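Local coordinates for periplasmic solute binding protein (Candidatus Liberibacter asiaticus str. psy62, PDB 6IXI) that probably captures zinc or manganese ions in the periplasm as the solute-binding component of a metal-uptake transporter, and here holds cadmium in its metal site, at residues Ser10-Gly15 / Asp247-Pro252; Tyr41-Ala46 / Glu66-Tyr71; Asn60-Glu65 / Pro105-Ser110; Phe168-Gly173 / Phe217-Ser222. All coordinates share one frame; numbering follows the deposited sequence. Where two conformers were deposited one is given.

Interaction 1. Residues Ser10-Gly15 / Asp247-Pro252; sequences SFSIIG and DSLSKP. With CD (cadmium ion), chain B; SO4 (sulfate ion), chain M.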
# COMPACT_ATOMS: atom_id res chain seq x y z
N SER A 10 -9.83 1.83 6.71
CA SER A 10 -10.49 1.49 5.46
C SER A 10 -10.06 0.13 4.93
O SER A 10 -10.89 -0.54 4.34
CB SER A 10 -10.38 2.57 4.42
OG SER A 10 -9.03 2.80 4.10
N PHE A 11 -8.79 -0.29 5.18
CA PHE A 11 -8.36 -1.58 4.67
C PHE A 11 -7.21 -2.14 5.51
O PHE A 11 -6.75 -1.47 6.43
CB PHE A 11 -8.07 -1.53 3.16
CG PHE A 11 -6.72 -0.99 2.75
CD1 PHE A 11 -6.36 0.33 3.01
CD2 PHE A 11 -5.83 -1.79 2.04
CE1 PHE A 11 -5.13 0.84 2.58
CE2 PHE A 11 -4.61 -1.29 1.61
CZ PHE A 11 -4.27 0.03 1.86
N SER A 12 -6.77 -3.37 5.21
CA SER A 12 -5.98 -4.17 6.15
C SER A 12 -4.63 -3.51 6.46
O SER A 12 -4.14 -3.62 7.59
CB SER A 12 -5.82 -5.59 5.62
OG SER A 12 -5.20 -5.56 4.34
N ILE A 13 -4.04 -2.83 5.47
CA ILE A 13 -2.74 -2.19 5.65
C ILE A 13 -2.83 -1.11 6.73
O ILE A 13 -2.00 -1.05 7.63
CB ILE A 13 -2.19 -1.68 4.30
CG1 ILE A 13 -1.78 -2.85 3.40
CG2 ILE A 13 -1.02 -0.72 4.51
CD1 ILE A 13 -1.01 -2.44 2.18
N ILE A 14 -3.88 -0.28 6.67
CA ILE A 14 -4.02 0.81 7.63
C ILE A 14 -4.41 0.24 8.99
O ILE A 14 -3.93 0.71 10.02
CB ILE A 14 -4.97 1.89 7.11
CG1 ILE A 14 -4.32 2.61 5.92
CG2 ILE A 14 -5.34 2.87 8.22
CD1 ILE A 14 -5.29 3.46 5.14
N GLY A 15 -5.25 -0.80 8.98
CA GLY A 15 -5.66 -1.41 10.24
C GLY A 15 -4.48 -1.99 11.01
O GLY A 15 -4.37 -1.81 12.22
N ASP A 247 -1.71 -4.89 -2.32
CA ASP A 247 -3.05 -4.32 -2.18
C ASP A 247 -3.73 -4.74 -0.89
O ASP A 247 -4.74 -4.17 -0.50
CB ASP A 247 -3.94 -4.67 -3.38
CG ASP A 247 -3.90 -3.58 -4.44
OD1 ASP A 247 -3.25 -2.55 -4.17
OD2 ASP A 247 -4.49 -3.78 -5.52
N SER A 248 -3.19 -5.78 -0.24
CA SER A 248 -3.88 -6.39 0.88
C SER A 248 -2.86 -7.15 1.69
O SER A 248 -1.94 -7.72 1.10
CB SER A 248 -4.94 -7.35 0.35
OG SER A 248 -5.58 -8.02 1.42
N LEU A 249 -3.06 -7.25 3.00
CA LEU A 249 -2.31 -8.22 3.78
C LEU A 249 -2.73 -9.61 3.32
O LEU A 249 -3.86 -9.82 2.89
CB LEU A 249 -2.61 -8.07 5.27
CG LEU A 249 -2.29 -6.70 5.89
CD1 LEU A 249 -2.52 -6.71 7.40
CD2 LEU A 249 -0.85 -6.30 5.60
N SER A 250 -1.81 -10.56 3.45
CA SER A 250 -2.13 -11.95 3.21
C SER A 250 -3.00 -12.46 4.37
O SER A 250 -3.20 -11.77 5.37
CB SER A 250 -0.86 -12.76 3.08
OG SER A 250 -0.27 -12.95 4.35
N LYS A 251 -3.53 -13.67 4.18
CA LYS A 251 -4.13 -14.46 5.25
C LYS A 251 -3.07 -14.70 6.32
O LYS A 251 -1.87 -14.63 6.05
CB LYS A 251 -4.73 -15.74 4.66
CG LYS A 251 -3.79 -16.54 3.76
CD LYS A 251 -4.16 -17.98 3.49
CE LYS A 251 -2.94 -18.82 3.15
NZ LYS A 251 -3.29 -20.03 2.37
N PRO A 252 -3.47 -14.93 7.59
CA PRO A 252 -2.51 -15.00 8.70
C PRO A 252 -1.34 -15.98 8.51
O PRO A 252 -0.23 -15.73 8.99
CB PRO A 252 -3.41 -15.30 9.90
CG PRO A 252 -4.71 -14.65 9.50
CD PRO A 252 -4.86 -15.05 8.04
CD CD B . -3.91 -1.63 -6.16
S SO4 M . -2.91 -15.16 0.71
O1 SO4 M . -3.87 -16.16 0.33
O2 SO4 M . -3.53 -14.23 1.62
O3 SO4 M . -2.46 -14.45 -0.46
O4 SO4 M . -1.79 -15.81 1.35

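Interaction 2. Residues Tyr41-Ala46 / Glu66-Tyr71; sequences YQVTSA and ETYMKY. With CD (cadmium ion), chain C; SO4 (sulfate ion), chain N; SO4 (sulfate ion), chain P.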
# COMPACT_ATOMS: atom_id res chain seq x y z
N TYR A 41 -15.29 -2.42 -3.55
CA TYR A 41 -15.72 -3.19 -2.41
C TYR A 41 -17.18 -2.86 -2.13
O TYR A 41 -17.58 -1.69 -2.13
CB TYR A 41 -14.86 -2.84 -1.19
CG TYR A 41 -15.28 -3.55 0.08
CD1 TYR A 41 -14.98 -4.89 0.27
CD2 TYR A 41 -15.98 -2.88 1.07
CE1 TYR A 41 -15.36 -5.55 1.43
CE2 TYR A 41 -16.38 -3.53 2.23
CZ TYR A 41 -16.08 -4.87 2.40
OH TYR A 41 -16.46 -5.50 3.55
N GLN A 42 -17.96 -3.90 -1.87
CA GLN A 42 -19.33 -3.68 -1.46
C GLN A 42 -19.41 -3.67 0.06
O GLN A 42 -19.26 -4.70 0.72
CB GLN A 42 -20.27 -4.69 -2.12
CG GLN A 42 -21.74 -4.47 -1.77
CD GLN A 42 -22.26 -3.09 -2.08
OE1 GLN A 42 -21.99 -2.53 -3.14
NE2 GLN A 42 -23.04 -2.53 -1.17
N VAL A 43 -19.68 -2.49 0.62
CA VAL A 43 -19.94 -2.33 2.03
C VAL A 43 -21.22 -3.10 2.40
O VAL A 43 -22.27 -2.85 1.82
CB VAL A 43 -20.08 -0.83 2.31
CG1 VAL A 43 -20.55 -0.55 3.73
CG2 VAL A 43 -18.77 -0.11 2.00
N THR A 44 -21.11 -4.03 3.35
CA THR A 44 -22.23 -4.85 3.77
C THR A 44 -22.98 -4.19 4.93
O THR A 44 -22.53 -3.17 5.47
CB THR A 44 -21.76 -6.25 4.17
OG1 THR A 44 -21.03 -6.11 5.39
CG2 THR A 44 -20.89 -6.91 3.13
N SER A 45 -24.12 -4.78 5.31
CA SER A 45 -24.89 -4.34 6.46
C SER A 45 -24.03 -4.40 7.71
O SER A 45 -24.03 -3.48 8.52
CB SER A 45 -26.15 -5.16 6.64
OG SER A 45 -26.80 -4.79 7.85
N ALA A 46 -23.30 -5.51 7.88
CA ALA A 46 -22.43 -5.67 9.03
C ALA A 46 -21.38 -4.56 9.01
O ALA A 46 -21.03 -4.03 10.06
CB ALA A 46 -21.82 -7.05 9.04
N GLU A 66 -12.78 5.65 -3.18
CA GLU A 66 -13.75 6.53 -3.81
C GLU A 66 -15.07 5.81 -4.10
O GLU A 66 -16.13 6.43 -4.03
CB GLU A 66 -13.20 7.21 -5.06
CG GLU A 66 -13.06 6.27 -6.24
CD GLU A 66 -12.35 6.92 -7.41
OE1 GLU A 66 -12.19 8.16 -7.40
OE2 GLU A 66 -11.94 6.17 -8.32
N THR A 67 -15.03 4.52 -4.42
CA THR A 67 -16.28 3.82 -4.72
C THR A 67 -17.11 3.57 -3.46
O THR A 67 -18.28 3.22 -3.59
CB THR A 67 -16.05 2.52 -5.51
OG1 THR A 67 -15.51 1.54 -4.63
CG2 THR A 67 -15.16 2.68 -6.72
N TYR A 68 -16.56 3.77 -2.25
CA TYR A 68 -17.34 3.45 -1.06
C TYR A 68 -17.37 4.58 -0.04
O TYR A 68 -17.86 4.38 1.07
CB TYR A 68 -16.98 2.09 -0.46
CG TYR A 68 -15.52 1.80 -0.25
CD1 TYR A 68 -14.89 2.12 0.94
CD2 TYR A 68 -14.76 1.22 -1.25
CE1 TYR A 68 -13.55 1.84 1.14
CE2 TYR A 68 -13.42 0.94 -1.07
CZ TYR A 68 -12.81 1.25 0.13
OH TYR A 68 -11.49 0.97 0.30
N MET A 69 -16.84 5.75 -0.41
CA MET A 69 -16.82 6.88 0.50
C MET A 69 -18.25 7.22 0.90
O MET A 69 -18.46 7.85 1.95
CB MET A 69 -16.20 8.14 -0.15
CG MET A 69 -14.69 8.25 -0.04
SD MET A 69 -13.92 8.09 1.62
CE MET A 69 -14.55 9.58 2.41
N LYS A 70 -19.21 6.84 0.05
CA LYS A 70 -20.59 7.28 0.20
C LYS A 70 -21.21 6.61 1.42
O LYS A 70 -22.17 7.12 1.99
CB LYS A 70 -21.41 6.97 -1.06
CG LYS A 70 -21.61 5.49 -1.31
CD LYS A 70 -21.89 5.13 -2.76
CE LYS A 70 -22.13 3.65 -2.91
NZ LYS A 70 -22.48 3.27 -4.29
N TYR A 71 -20.64 5.46 1.82
CA TYR A 71 -21.15 4.74 2.98
C TYR A 71 -20.65 5.37 4.27
O TYR A 71 -21.14 5.04 5.34
CB TYR A 71 -20.73 3.27 2.94
CG TYR A 71 -21.30 2.49 1.79
CD1 TYR A 71 -22.57 1.94 1.86
CD2 TYR A 71 -20.55 2.29 0.64
CE1 TYR A 71 -23.09 1.20 0.81
CE2 TYR A 71 -21.06 1.55 -0.42
CZ TYR A 71 -22.34 1.02 -0.34
OH TYR A 71 -22.83 0.29 -1.38
CD CD C . -11.30 6.93 -10.27
S SO4 N . -20.63 -9.67 6.50
O1 SO4 N . -20.12 -8.32 6.43
O2 SO4 N . -22.01 -9.67 6.07
O3 SO4 N . -20.55 -10.14 7.86
O4 SO4 N . -19.86 -10.53 5.64
S SO4 P . -25.37 -7.91 3.40
O1 SO4 P . -26.74 -8.33 3.53
O2 SO4 P . -25.25 -6.53 3.75
O3 SO4 P . -24.93 -8.10 2.05
O4 SO4 P . -24.54 -8.71 4.27
O HOH W 1 -19.88 0.20 -3.70
O HOH W 2 -12.99 8.55 -10.28

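Interaction 3. Residues Asn60-Glu65 / Pro105-Ser110; sequences NGLHLE and PHAWMS. With CD (cadmium ion), chain B.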
# COMPACT_ATOMS: atom_id res chain seq x y z
N ASN A 60 -7.13 5.98 3.42
CA ASN A 60 -5.93 6.18 2.63
C ASN A 60 -6.02 7.51 1.90
O ASN A 60 -5.05 8.26 1.80
CB ASN A 60 -5.81 5.06 1.60
CG ASN A 60 -4.42 5.00 0.99
OD1 ASN A 60 -3.48 4.52 1.62
ND2 ASN A 60 -4.29 5.53 -0.21
N GLY A 61 -7.21 7.78 1.35
CA GLY A 61 -7.31 8.91 0.45
C GLY A 61 -6.66 8.57 -0.88
O GLY A 61 -6.59 7.40 -1.25
N LEU A 62 -6.18 9.59 -1.61
CA LEU A 62 -5.68 9.39 -2.96
C LEU A 62 -6.66 8.52 -3.73
O LEU A 62 -6.26 7.69 -4.54
CB LEU A 62 -4.30 8.72 -2.88
CG LEU A 62 -3.22 9.52 -2.15
CD1 LEU A 62 -1.90 8.74 -2.10
CD2 LEU A 62 -3.02 10.88 -2.80
N HIS A 63 -7.96 8.71 -3.45
CA HIS A 63 -9.06 8.13 -4.21
C HIS A 63 -9.20 6.62 -4.00
O HIS A 63 -10.00 6.00 -4.69
CB HIS A 63 -9.02 8.47 -5.72
CG HIS A 63 -9.30 9.90 -6.03
ND1 HIS A 63 -9.84 10.31 -7.25
CD2 HIS A 63 -9.11 11.04 -5.31
CE1 HIS A 63 -9.94 11.62 -7.27
NE2 HIS A 63 -9.51 12.09 -6.08
N LEU A 64 -8.46 6.04 -3.03
CA LEU A 64 -8.53 4.60 -2.84
C LEU A 64 -9.96 4.18 -2.51
O LEU A 64 -10.43 3.12 -2.96
CB LEU A 64 -7.57 4.12 -1.75
CG LEU A 64 -7.62 2.62 -1.46
CD1 LEU A 64 -7.07 1.83 -2.64
CD2 LEU A 64 -6.87 2.26 -0.18
N GLU A 65 -10.65 4.99 -1.70
CA GLU A 65 -11.92 4.56 -1.15
C GLU A 65 -13.07 5.16 -1.97
O GLU A 65 -14.22 5.18 -1.51
CB GLU A 65 -12.02 4.96 0.33
CG GLU A 65 -11.06 4.20 1.25
CD GLU A 65 -9.73 4.90 1.48
OE1 GLU A 65 -9.55 5.98 0.91
OE2 GLU A 65 -8.87 4.36 2.23
N PRO A 105 -3.12 5.57 -5.84
CA PRO A 105 -3.31 5.45 -4.40
C PRO A 105 -2.22 4.76 -3.57
O PRO A 105 -2.28 4.81 -2.34
CB PRO A 105 -4.60 4.63 -4.31
CG PRO A 105 -4.53 3.74 -5.53
CD PRO A 105 -3.79 4.51 -6.60
N HIS A 106 -1.23 4.13 -4.22
CA HIS A 106 -0.40 3.12 -3.58
C HIS A 106 0.74 3.75 -2.76
O HIS A 106 1.89 3.30 -2.86
CB HIS A 106 0.07 2.09 -4.65
CG HIS A 106 -1.05 1.43 -5.39
ND1 HIS A 106 -1.47 1.87 -6.64
CD2 HIS A 106 -1.86 0.38 -5.07
CE1 HIS A 106 -2.46 1.09 -7.07
NE2 HIS A 106 -2.74 0.19 -6.11
N ALA A 107 0.44 4.76 -1.94
CA ALA A 107 1.49 5.56 -1.31
C ALA A 107 2.25 4.76 -0.24
O ALA A 107 3.36 5.13 0.11
CB ALA A 107 0.92 6.83 -0.71
N TRP A 108 1.62 3.70 0.30
CA TRP A 108 2.16 2.95 1.42
C TRP A 108 3.30 2.00 0.98
O TRP A 108 3.96 1.38 1.81
CB TRP A 108 1.02 2.14 2.07
CG TRP A 108 0.46 1.11 1.14
CD1 TRP A 108 1.01 -0.11 0.85
CD2 TRP A 108 -0.71 1.22 0.30
NE1 TRP A 108 0.25 -0.77 -0.08
CE2 TRP A 108 -0.82 0.01 -0.43
CE3 TRP A 108 -1.69 2.21 0.11
CZ2 TRP A 108 -1.87 -0.24 -1.31
CZ3 TRP A 108 -2.73 1.98 -0.77
CH2 TRP A 108 -2.82 0.76 -1.47
N MET A 109 3.51 1.85 -0.34
CA MET A 109 4.63 1.03 -0.80
C MET A 109 5.88 1.91 -0.85
O MET A 109 6.34 2.29 -1.93
CB MET A 109 4.38 0.47 -2.21
CG MET A 109 3.27 -0.56 -2.32
SD MET A 109 3.34 -1.86 -1.06
CE MET A 109 4.88 -2.68 -1.52
N SER A 110 6.42 2.26 0.31
CA SER A 110 7.49 3.25 0.41
C SER A 110 7.95 3.33 1.85
O SER A 110 7.12 3.30 2.77
CB SER A 110 7.05 4.60 -0.07
OG SER A 110 7.70 5.66 0.61
CD CD B . -3.91 -1.63 -6.16

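Interaction 4. Residues Phe168-Gly173 / Phe217-Ser222; sequences FVTSEG and FIFSES. With CD (cadmium ion), chain B.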
# COMPACT_ATOMS: atom_id res chain seq x y z
N PHE A 168 11.41 -0.83 -11.84
CA PHE A 168 10.41 -1.71 -11.25
C PHE A 168 9.28 -1.89 -12.25
O PHE A 168 8.56 -0.93 -12.54
CB PHE A 168 9.82 -1.12 -9.95
CG PHE A 168 10.80 -0.84 -8.84
CD1 PHE A 168 11.94 -1.62 -8.67
CD2 PHE A 168 10.56 0.19 -7.93
CE1 PHE A 168 12.83 -1.36 -7.63
CE2 PHE A 168 11.45 0.46 -6.90
CZ PHE A 168 12.58 -0.31 -6.75
N VAL A 169 9.13 -3.12 -12.76
CA VAL A 169 8.10 -3.42 -13.75
C VAL A 169 7.08 -4.39 -13.17
O VAL A 169 7.41 -5.51 -12.79
CB VAL A 169 8.69 -3.93 -15.08
CG1 VAL A 169 7.58 -4.15 -16.11
CG2 VAL A 169 9.69 -2.91 -15.63
N THR A 170 5.82 -3.94 -13.14
CA THR A 170 4.76 -4.66 -12.47
C THR A 170 3.51 -4.68 -13.36
O THR A 170 3.50 -4.11 -14.45
CB THR A 170 4.48 -4.09 -11.07
OG1 THR A 170 4.07 -2.73 -11.22
CG2 THR A 170 5.69 -4.16 -10.15
N SER A 171 2.47 -5.36 -12.88
CA SER A 171 1.23 -5.44 -13.61
C SER A 171 0.38 -4.20 -13.32
O SER A 171 0.24 -3.34 -14.20
CB SER A 171 0.57 -6.78 -13.35
OG SER A 171 1.49 -7.83 -13.67
N GLU A 172 -0.14 -4.06 -12.09
CA GLU A 172 -0.73 -2.80 -11.65
C GLU A 172 0.41 -1.82 -11.38
O GLU A 172 1.54 -2.24 -11.11
CB GLU A 172 -1.51 -3.01 -10.35
CG GLU A 172 -2.46 -1.87 -10.00
CD GLU A 172 -3.02 -1.91 -8.59
OE1 GLU A 172 -2.39 -2.57 -7.71
OE2 GLU A 172 -4.07 -1.27 -8.34
N GLY A 173 0.14 -0.50 -11.48
CA GLY A 173 1.16 0.50 -11.17
C GLY A 173 1.25 0.73 -9.66
O GLY A 173 1.02 1.84 -9.18
N PHE A 217 12.82 -8.37 -15.85
CA PHE A 217 11.78 -9.02 -15.05
C PHE A 217 10.51 -8.18 -15.01
O PHE A 217 10.55 -6.95 -15.03
CB PHE A 217 12.27 -9.27 -13.62
CG PHE A 217 13.34 -10.32 -13.45
CD1 PHE A 217 13.00 -11.65 -13.20
CD2 PHE A 217 14.69 -10.00 -13.52
CE1 PHE A 217 13.99 -12.61 -13.03
CE2 PHE A 217 15.68 -10.96 -13.38
CZ PHE A 217 15.33 -12.27 -13.13
N ILE A 218 9.36 -8.88 -14.94
CA ILE A 218 8.09 -8.22 -14.70
C ILE A 218 7.34 -9.05 -13.67
O ILE A 218 7.26 -10.28 -13.79
CB ILE A 218 7.26 -8.02 -16.00
CG1 ILE A 218 5.88 -7.41 -15.72
CG2 ILE A 218 7.12 -9.33 -16.78
CD1 ILE A 218 5.16 -6.89 -16.96
N PHE A 219 6.76 -8.36 -12.69
CA PHE A 219 5.98 -9.00 -11.63
C PHE A 219 4.49 -8.92 -11.93
O PHE A 219 4.03 -8.10 -12.72
CB PHE A 219 6.23 -8.28 -10.31
CG PHE A 219 7.67 -8.35 -9.88
CD1 PHE A 219 8.13 -9.44 -9.16
CD2 PHE A 219 8.57 -7.36 -10.24
CE1 PHE A 219 9.46 -9.52 -8.79
CE2 PHE A 219 9.90 -7.43 -9.85
CZ PHE A 219 10.34 -8.51 -9.12
N SER A 220 3.74 -9.79 -11.24
CA SER A 220 2.34 -9.56 -11.00
C SER A 220 2.11 -9.49 -9.49
O SER A 220 3.06 -9.58 -8.71
CB SER A 220 1.48 -10.61 -11.65
OG SER A 220 1.59 -11.84 -10.95
N GLU A 221 0.84 -9.35 -9.09
CA GLU A 221 0.57 -9.10 -7.69
C GLU A 221 -0.53 -10.03 -7.18
O GLU A 221 -1.13 -10.80 -7.94
CB GLU A 221 0.30 -7.61 -7.47
CG GLU A 221 1.42 -6.71 -7.95
CD GLU A 221 1.29 -6.24 -9.39
OE1 GLU A 221 0.20 -5.76 -9.77
OE2 GLU A 221 2.28 -6.38 -10.15
N SER A 222 -0.79 -9.97 -5.86
CA SER A 222 -1.47 -11.07 -5.19
C SER A 222 -2.97 -11.02 -5.47
O SER A 222 -3.65 -11.99 -5.23
CB SER A 222 -1.18 -11.07 -3.71
OG SER A 222 -1.79 -9.95 -3.07
CD CD B . -3.91 -1.63 -6.16
O HOH W 3 -1.60 -5.18 -7.80

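Interaction 1. Residues Ser10-Gly15 / Asp247-Pro252
S12, in the first turn of helix 12-22, and L249, in the loop that leads to helix 259-274, form the packed heart of this buried contact. The hydroxyl of S12 accepts the backbone N-H of L249, N to OG 3.0 Å, in a bond that is almost straight at 176°. With OG set between its own backbone N and carbonyl carbon (chi1 58°), the serine points its oxygen at the passing loop. L249 folds back over the same residue: its CG lies 3.5 Å from S12 OG, and CD1 rests near S12 CB and O. The other branch, CD2, lies at the margin of I13 in the conformer given, a looser apolar touch. F11, the N-cap residue, turns the edge of its ring to the carbonyl O of D247, which lies 3.6 Å from CE2. In this member of the solute-binding protein 9 (ZnuA) family the loop thereby passes the start of the first helix just after D247, whose OD1 and OD2 both bind the cadmium ion, each at 2.3 Å, in company with H39, H106 and E172. S248 OG turns to its neighbour's carbonyl, L249 O, and pairs with the backbone N of G35. Beyond L249 the loop departs from the helix. There K251 lies exposed, and its backbone N gives a hydrogen bond to O2 of a sulfate, probably from the crystallisation liquor, at 2.6 Å.

Interaction 2. Residues Tyr41-Ala46 / Glu66-Tyr71
V43 sits over one face of the Y71 ring and forms the apolar centre of the contact. Its CB stands over the middle of that face, 3.5 Å from the ring centroid and only 9° off the normal, a CH-pi contact. The two methyls spread to different parts of the ring: CG2 comes to 3.3 Å from Y71 CD2, while CG1 rests near CG and CD1. Because CG1 is anti to the backbone N (chi1 172°), CG2 is left on the side of Y68, where it meets Y68 CB at 3.8 Å. Further along, Y41 CB leans on CE2 of Y68, 4.0 Å away. I51 of helix 45-53 touches both V43 and Y71, so this patch joins the approach to that helix to the loop after strand 56-59. At the polar edge Q42, bent at chi2, carries its amide back to the phenol: NE2 donates to Y71 OH at 2.8 Å, the N-H...O angle being 139°. Amide and ring stand nearly at right angles, and the oxygen lies somewhat out of the amide plane. The valine thus holds the ring through one face, while the bent amide bond, at an exposed edge near a crystal neighbour, probably adds a weaker, more replaceable restraint on the hydroxyl.

Interaction 3. Residues Asn60-Glu65 / Pro105-Ser110
N60 reaches across to P105 and W108 and carries the polar part of this buried contact. From CB the side chain runs anti to the backbone N (chi1 -166°), bringing CG to 3.9 Å from W108 CZ3. At the tip, OD1 lies at the edge of the indole, 3.3 Å from CE3, with amide and ring planes 80° apart, and accepts a hydrogen bond from the hydroxyl of Y117. ND2 has two acceptors. It donates to P105 O at 3.0 Å, in the carbonyl plane on a lone pair, and to G61 O at 3.1 Å, where it arrives well above the carbonyl plane. The opposite face of G61 O is met by L64 N, closing the type I' turn G61-L64. Two bonds thus fix the rotation of the amide, and P105 O also accepts A107 N. Apolar side chains flank these bonds: L62 CD1 packs on A107 CB at 3.7 Å, and L64 CB on P105 CB at 4.0 Å. Next to P105, H106 turns away from the contact and binds the cadmium ion through NE2 at 2.2 Å. The two loops follow strands 56-59 and 80-83 of the parallel sheet, with helix 12-22 touching N60 and W108, helix 111-128 covering A107 and W108, and helix 259-274 packing on M109.

Interaction 4. Residues Phe168-Gly173 / Phe217-Ser222
This is a buried contact between strands 168-170 and 217-221, which run the same way but cross at 48° beside the metal site. A main-chain bond joins them where they are close, F219 N to V169 O at 2.9 Å, and V169 CG1 packs on I218 CG1 at 3.7 Å. Past T170 the chain turns a corner, and side chains take over from the backbone pairing. S171 OG donates to F219 O at 2.7 Å, in the carbonyl plane on a lone pair. E221 then receives the turn in its carboxylate: OE2 accepts S171 N through its syn lone pair, and OE1 accepts E172 N, each at 2.9 Å. The bend at chi2 (91°) swings this group across to the two successive N-H groups. In the C-terminal half of this ZnuA-family protein, the corner delivers E172 to the cadmium ion, which OE1 and OE2 bind at 2.4 and 2.2 Å. E221 is thus a second-shell residue for the site, positioning the backbone of a metal ligand. A water donates to E172 OE1 and E221 OE1, bridging two carboxylates whose like charges it would be expected to ease. N224 also bonds to E221 OE1, and the backbone N of N193 to E172 OE2.

Interactions 1, 3 and 4 are buried and meet at one cadmium ion, to which they contribute D247, H106 and E172; interaction 2 is partly exposed and stands apart from that site. Interactions 1 and 3 also touch directly, through packing of F11 on L64. Segments 60-65 and 66-71 adjoin, so the loop after strand 56-59 serves both interaction 3 and interaction 2. Interactions 1 and 3 each combine apolar packing with one cross-segment hydrogen bond, from L249 N to S12 and from N60 to P105. Interaction 4 relies on strand pairing and a carboxylate, and interaction 2 combines a tyrosine face with an amide-to-phenol bond.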